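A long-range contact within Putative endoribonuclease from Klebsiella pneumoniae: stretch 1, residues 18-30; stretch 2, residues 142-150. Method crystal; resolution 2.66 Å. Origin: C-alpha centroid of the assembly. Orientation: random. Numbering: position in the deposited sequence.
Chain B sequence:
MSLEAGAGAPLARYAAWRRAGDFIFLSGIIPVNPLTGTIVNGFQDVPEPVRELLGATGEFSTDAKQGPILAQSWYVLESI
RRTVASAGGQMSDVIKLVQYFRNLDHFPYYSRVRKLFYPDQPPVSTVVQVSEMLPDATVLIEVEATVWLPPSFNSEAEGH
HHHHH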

# COMPACT_ATOMS: atom_id res chain seq x y z
N ARG B 18 11.24 40.22 4.05
CA ARG B 18 10.62 41.20 4.93
C ARG B 18 11.55 41.50 6.09
O ARG B 18 12.15 40.58 6.67
CB ARG B 18 9.29 40.66 5.49
CG ARG B 18 8.51 41.64 6.34
CD ARG B 18 7.79 42.63 5.45
NE ARG B 18 6.66 41.99 4.77
CZ ARG B 18 5.41 42.03 5.21
NH1 ARG B 18 5.12 42.69 6.34
NH2 ARG B 18 4.44 41.43 4.53
N ARG B 19 11.68 42.80 6.41
CA ARG B 19 12.47 43.27 7.54
C ARG B 19 11.59 43.47 8.78
O ARG B 19 10.43 43.86 8.67
CB ARG B 19 13.22 44.55 7.20
CG ARG B 19 13.98 45.17 8.38
CD ARG B 19 14.92 46.29 7.95
NE ARG B 19 16.21 45.80 7.46
CZ ARG B 19 17.18 45.34 8.25
NH1 ARG B 19 17.01 45.29 9.57
NH2 ARG B 19 18.31 44.93 7.72
N ALA B 20 12.16 43.16 9.94
CA ALA B 20 11.51 43.33 11.23
C ALA B 20 12.60 43.50 12.28
O ALA B 20 13.26 42.52 12.67
CB ALA B 20 10.62 42.15 11.55
N GLY B 21 12.79 44.74 12.73
CA GLY B 21 13.94 45.08 13.57
C GLY B 21 15.20 44.77 12.78
O GLY B 21 15.30 45.09 11.59
N ASP B 22 16.14 44.10 13.45
CA ASP B 22 17.43 43.79 12.85
C ASP B 22 17.37 42.51 12.00
O ASP B 22 18.40 42.02 11.48
CB ASP B 22 18.49 43.67 13.95
CG ASP B 22 18.59 44.94 14.80
OD1 ASP B 22 18.76 46.05 14.25
OD2 ASP B 22 18.51 44.83 16.04
N PHE B 23 16.16 41.99 11.83
CA PHE B 23 15.95 40.70 11.20
C PHE B 23 15.31 40.82 9.83
O PHE B 23 14.49 41.71 9.58
CB PHE B 23 15.05 39.83 12.07
CG PHE B 23 15.73 39.21 13.25
CD1 PHE B 23 16.49 38.06 13.10
CD2 PHE B 23 15.59 39.77 14.52
CE1 PHE B 23 17.11 37.47 14.20
CE2 PHE B 23 16.20 39.18 15.63
CZ PHE B 23 16.97 38.04 15.46
N ILE B 24 15.70 39.91 8.96
CA ILE B 24 15.07 39.76 7.67
C ILE B 24 14.63 38.31 7.54
O ILE B 24 15.43 37.38 7.73
CB ILE B 24 16.05 40.11 6.57
CG1 ILE B 24 16.40 41.59 6.68
CG2 ILE B 24 15.47 39.76 5.18
CD1 ILE B 24 17.77 41.90 6.20
N PHE B 25 13.35 38.14 7.23
CA PHE B 25 12.75 36.83 7.06
C PHE B 25 12.50 36.53 5.60
O PHE B 25 11.88 37.33 4.91
CB PHE B 25 11.44 36.76 7.83
CG PHE B 25 11.62 36.90 9.31
CD1 PHE B 25 11.64 38.16 9.91
CD2 PHE B 25 11.76 35.77 10.11
CE1 PHE B 25 11.81 38.29 11.29
CE2 PHE B 25 11.93 35.89 11.50
CZ PHE B 25 11.96 37.15 12.09
N LEU B 26 13.01 35.40 5.12
CA LEU B 26 12.70 34.97 3.76
C LEU B 26 11.52 34.02 3.75
O LEU B 26 11.32 33.25 4.68
CB LEU B 26 13.90 34.31 3.08
CG LEU B 26 14.87 35.25 2.37
CD1 LEU B 26 15.67 35.99 3.41
CD2 LEU B 26 15.81 34.52 1.47
N SER B 27 10.71 34.12 2.71
CA SER B 27 9.79 33.05 2.38
C SER B 27 10.59 31.80 2.08
O SER B 27 11.73 31.90 1.58
CB SER B 27 9.01 33.44 1.14
OG SER B 27 8.09 34.46 1.47
N GLY B 28 10.02 30.62 2.38
CA GLY B 28 10.64 29.33 2.00
C GLY B 28 10.89 29.35 0.51
O GLY B 28 10.04 29.77 -0.27
N ILE B 29 12.08 28.94 0.10
CA ILE B 29 12.42 29.01 -1.33
C ILE B 29 12.48 27.63 -1.98
O ILE B 29 12.96 26.67 -1.39
CB ILE B 29 13.69 29.87 -1.59
CG1 ILE B 29 13.28 31.35 -1.58
CG2 ILE B 29 14.36 29.52 -2.95
CD1 ILE B 29 14.42 32.32 -1.31
N ILE B 30 11.95 27.54 -3.18
CA ILE B 30 11.95 26.30 -3.94
C ILE B 30 12.72 26.48 -5.27
O ILE B 30 12.88 27.59 -5.75
CB ILE B 30 10.50 25.82 -4.20
CG1 ILE B 30 9.61 26.99 -4.57
CG2 ILE B 30 9.94 25.11 -2.97
CD1 ILE B 30 8.52 26.61 -5.56
N GLU B 142 13.25 22.29 0.02
CA GLU B 142 12.82 23.67 0.14
C GLU B 142 13.44 24.23 1.41
O GLU B 142 13.31 23.60 2.47
CB GLU B 142 11.30 23.78 0.21
CG GLU B 142 10.87 25.06 0.91
CD GLU B 142 9.43 25.44 0.69
OE1 GLU B 142 8.72 24.71 -0.04
OE2 GLU B 142 9.00 26.49 1.24
N VAL B 143 14.12 25.37 1.29
CA VAL B 143 14.81 25.99 2.45
C VAL B 143 14.20 27.32 2.84
O VAL B 143 13.87 28.11 1.98
CB VAL B 143 16.32 26.22 2.21
CG1 VAL B 143 16.96 26.77 3.49
CG2 VAL B 143 17.00 24.94 1.82
N GLU B 144 14.05 27.53 4.13
CA GLU B 144 13.55 28.79 4.67
C GLU B 144 14.68 29.46 5.44
O GLU B 144 15.33 28.83 6.26
CB GLU B 144 12.35 28.53 5.59
CG GLU B 144 11.77 29.77 6.28
CD GLU B 144 10.97 29.42 7.54
OE1 GLU B 144 9.90 28.81 7.41
OE2 GLU B 144 11.41 29.76 8.68
N ALA B 145 14.91 30.73 5.18
CA ALA B 145 16.05 31.43 5.73
C ALA B 145 15.65 32.58 6.62
O ALA B 145 14.71 33.32 6.33
CB ALA B 145 16.98 31.92 4.61
N THR B 146 16.36 32.72 7.72
CA THR B 146 16.22 33.90 8.54
C THR B 146 17.57 34.64 8.67
O THR B 146 18.62 34.04 8.89
CB THR B 146 15.61 33.56 9.89
OG1 THR B 146 14.39 32.84 9.66
CG2 THR B 146 15.29 34.82 10.66
N VAL B 147 17.50 35.96 8.51
CA VAL B 147 18.70 36.80 8.46
C VAL B 147 18.78 37.78 9.64
O VAL B 147 17.78 38.40 10.02
CB VAL B 147 18.76 37.55 7.11
CG1 VAL B 147 20.17 37.94 6.81
CG2 VAL B 147 18.29 36.67 5.98
N TRP B 148 19.96 37.89 10.25
CA TRP B 148 20.26 38.97 11.20
C TRP B 148 21.21 39.97 10.57
O TRP B 148 22.34 39.64 10.22
CB TRP B 148 20.86 38.44 12.50
CG TRP B 148 20.95 39.46 13.64
CD1 TRP B 148 19.91 40.08 14.27
CD2 TRP B 148 22.14 39.91 14.29
NE1 TRP B 148 20.38 40.89 15.28
CE2 TRP B 148 21.75 40.81 15.31
CE3 TRP B 148 23.51 39.63 14.11
CZ2 TRP B 148 22.68 41.45 16.14
CZ3 TRP B 148 24.43 40.27 14.95
CH2 TRP B 148 24.01 41.17 15.95
N LEU B 149 20.72 41.19 10.45
CA LEU B 149 21.40 42.23 9.69
C LEU B 149 20.96 43.60 10.22
O LEU B 149 20.00 44.19 9.69
CB LEU B 149 21.01 42.08 8.23
CG LEU B 149 21.85 42.75 7.16
CD1 LEU B 149 23.31 42.30 7.24
CD2 LEU B 149 21.28 42.45 5.79
N PRO B 150 21.66 44.11 11.28
CA PRO B 150 21.35 45.42 11.94
C PRO B 150 21.27 46.63 10.98
O PRO B 150 20.23 47.31 10.91
CB PRO B 150 22.51 45.59 12.94
CG PRO B 150 22.91 44.18 13.27
CD PRO B 150 22.76 43.41 11.98

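Stretch 1 packs along stretch 2 as an antiparallel neighbour. The axes of strands 23-26 and 142-148 approach to 4.6 Å, with their directions 166° apart. Together the stretches bury 852 Å².

Arg-18 does not reach stretch 2; its backbone pairs with Phe-25 across the hairpin. Arg-19 makes the first contact. Its CB points sideways, but the long side chain brings the guanidinium to the end of stretch 2. Arg-19 NH2 donates to Leu-149 O at 2.7 Å, and Arg-19 NH1 adds a weak bond to Leu-149 O at 3.2 Å. The carbonyl lies near the guanidinium plane, as suits N-H donors. Arg-19 NH1 also donates to Gly-21 O at 2.7 Å, so the same group ties the turn to stretch 2.

Ala-20 to Phe-23 form a type II' turn. Gly-21 has a positive phi of 60°, which favours glycine. Asp-22 then opens the backbone pairing: its O accepts from Leu-149 N at 2.7 Å. Its side chain lies beside the Trp-148 indole, with Asp-22 CB 3.6 Å from Trp-148 NE1.

Phe-23 faces Trp-148 in a non-hydrogen-bonded pair. Phe-23 CA approaches Val-147 O at 3.2 Å in a CA-H...O contact. The rings meet edge-to-face: the Trp-148 edge points at the Phe-23 face, with Phe-23 CZ 3.8 Å from Trp-148 CD1 and the planes at 55°.

Ile-24 and Val-147 form a hydrogen-bonded pair. Ile-24 N donates to Val-147 O at 2.8 Å, and Val-147 N donates to Ile-24 O at 2.6 Å. Their side chains share the other face of the sheet from Phe-23 and Trp-148, with Ile-24 CB 3.8 Å from Val-147 CB. Ile-24 CD1 also reaches Leu-149 CD2 at 3.6 Å.

Phe-25 returns to the Phe-23 face and pairs with Thr-146. Phe-25 CE2 lies 3.6 Å from Thr-146 CG2, a methyl packed obliquely to the ring.

Leu-26 N donates to Ala-145 O at 2.9 Å. Its side chain packs on two residues: Leu-26 CB is 4.2 Å from Ala-145 CB, and Leu-26 CD1 is 3.7 Å from Val-147 CG2.

The register then shifts by one. Ser-27 points away. Gly-28 CA lies 3.4 Å from Glu-142 OE2; an ideal CB here would clash with that oxygen at 2.1 Å.

Ile-29 restores pairing in a single bridge. Ile-29 N donates to Val-143 O at 2.7 Å, and Val-143 N donates to Ile-29 O at 3.2 Å. Ile-30 closes the contact, with Ile-30 CG2 3.2 Å from Glu-142 OE1.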